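Local coordinates for protein beta-1,4-galactanase (Thielavia heterothallica, PDB 1HJS) that hydrolyses (1->4)-beta-D-galactosidic linkages in type I arabinogalactans, as a clan GH-A member of glycoside hydrolase family 53, at residues Y61-A64 with I65-A69. Numbering follows the deposited sequence.
Sequences YNIA and IAKRA
Ile65 reaches back one helical turn to Tyr61. Its CB stands 4.1 Å from Tyr61 O. With CG1 between the backbone N and the carbonyl carbon (chi1 61°), Ile65 CG1 lies 3.5 Å from Asn62 O, while Ile65 CG2 packs near Tyr61 O. A chi2 of 176° sets CD1 anti to CA and carries Ile65 CD1 to 3.8 Å from Tyr61 CE1, approaching the ring obliquely. A branched aliphatic suits this buried place, because it also touches Trp9, Val12 and Val13; an alanine here would probably leave Tyr61 CE1 without its apolar neighbour and open a gap toward helix 12-17. Tyr61 OH is hydrogen-bonded to Ser10 O and Val14 N. Asn62 spends its amide on Gln46 and Arg47, and small Ala66 fits against Gln46 and Ile125.

On another side, the extended chain of exposed Lys67 crosses Ile63, Lys67 CE lying 3.7 Å from Ile63 CG2. Arg68 instead forms salt bridges with Glu16 and Glu33. Along the backbone, Ile65, Ala66 and Lys67 hydrogen-bond to Tyr61, Asn62 and Ile63. This i to i+4 ladder belongs to the amphipathic helix 59-71 of a beta-alpha-beta crossover, linking parallel strands 43-48 and 75-80 of the TIM barrel.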
loop_
_atom_site.group_PDB
_atom_site.type_symbol
_atom_site.label_atom_id
_atom_site.label_comp_id
_atom_site.label_asym_id
_atom_site.label_seq_id
_atom_site.Cartn_x
_atom_site.Cartn_y
_atom_site.Cartn_z
ATOM N N TYR A 61 13.778 10.774 2.235
ATOM C CA TYR A 61 13.913 9.420 2.761
ATOM C C TYR A 61 13.506 8.428 1.681
ATOM O O TYR A 61 14.185 7.431 1.441
ATOM C CB TYR A 61 13.014 9.270 3.996
ATOM C CG TYR A 61 12.976 7.886 4.608
ATOM C CD1 TYR A 61 12.195 6.872 4.054
ATOM C CD2 TYR A 61 13.707 7.599 5.762
ATOM C CE1 TYR A 61 12.140 5.600 4.642
ATOM C CE2 TYR A 61 13.661 6.339 6.353
ATOM C CZ TYR A 61 12.879 5.344 5.792
ATOM O OH TYR A 61 12.853 4.095 6.378
ATOM N N ASN A 62 12.396 8.720 1.014
ATOM C CA ASN A 62 11.881 7.858 -0.039
ATOM C C ASN A 62 12.729 7.829 -1.304
ATOM O O ASN A 62 12.839 6.794 -1.959
ATOM C CB ASN A 62 10.450 8.264 -0.369
ATOM C CG ASN A 62 9.451 7.607 0.550
ATOM O OD1 ASN A 62 9.159 6.420 0.407
ATOM N ND2 ASN A 62 8.938 8.365 1.515
ATOM N N ILE A 63 13.324 8.961 -1.660
ATOM C CA ILE A 63 14.168 8.990 -2.847
ATOM C C ILE A 63 15.410 8.149 -2.576
ATOM O O ILE A 63 15.878 7.412 -3.442
ATOM C CB ILE A 63 14.563 10.444 -3.220
ATOM C CG1 ILE A 63 13.345 11.154 -3.820
ATOM C CG2 ILE A 63 15.731 10.442 -4.212
ATOM C CD1 ILE A 63 13.541 12.631 -4.078
ATOM N N ALA A 64 15.930 8.234 -1.357
ATOM C CA ALA A 64 17.118 7.465 -0.998
ATOM C C ALA A 64 16.884 5.957 -1.129
ATOM O O ALA A 64 17.692 5.252 -1.741
ATOM C CB ALA A 64 17.563 7.809 0.417
ATOM N N ILE A 65 15.789 5.448 -0.566
ATOM C CA ILE A 65 15.550 4.013 -0.670
ATOM C C ILE A 65 15.038 3.611 -2.049
ATOM O O ILE A 65 15.258 2.484 -2.485
ATOM C CB ILE A 65 14.599 3.491 0.437
ATOM C CG1 ILE A 65 13.230 4.170 0.356
ATOM C CG2 ILE A 65 15.225 3.745 1.804
ATOM C CD1 ILE A 65 12.231 3.610 1.367
ATOM N N ALA A 66 14.377 4.533 -2.745
ATOM C CA ALA A 66 13.892 4.234 -4.094
ATOM C C ALA A 66 15.094 3.981 -5.010
ATOM O O ALA A 66 15.049 3.107 -5.875
ATOM C CB ALA A 66 13.055 5.387 -4.632
ATOM N N LYS A 67 16.162 4.756 -4.825
ATOM C CA LYS A 67 17.374 4.578 -5.624
ATOM C C LYS A 67 17.946 3.191 -5.356
ATOM O O LYS A 67 18.419 2.523 -6.267
ATOM C CB LYS A 67 18.415 5.647 -5.273
ATOM C CG LYS A 67 18.116 7.024 -5.827
ATOM C CD LYS A 67 19.112 8.025 -5.281
ATOM C CE LYS A 67 18.905 9.399 -5.878
ATOM N NZ LYS A 67 19.831 10.408 -5.271
ATOM N N ARG A 68 17.891 2.759 -4.099
ATOM C CA ARG A 68 18.409 1.449 -3.721
ATOM C C ARG A 68 17.561 0.352 -4.346
ATOM O O ARG A 68 18.085 -0.659 -4.817
ATOM C CB ARG A 68 18.424 1.297 -2.195
ATOM C CG ARG A 68 19.568 2.046 -1.521
ATOM C CD ARG A 68 19.428 2.031 -0.001
ATOM N NE ARG A 68 19.321 0.678 0.537
ATOM C CZ ARG A 68 19.180 0.399 1.828
ATOM N NH1 ARG A 68 19.127 1.380 2.727
ATOM N NH2 ARG A 68 19.087 -0.864 2.224
ATOM N N ALA A 69 16.245 0.559 -4.357
ATOM C CA ALA A 69 15.335 -0.420 -4.938
ATOM C C ALA A 69 15.632 -0.541 -6.429
ATOM O O ALA A 69 15.730 -1.647 -6.972
ATOM C CB ALA A 69 13.875 0.013 -4.722
#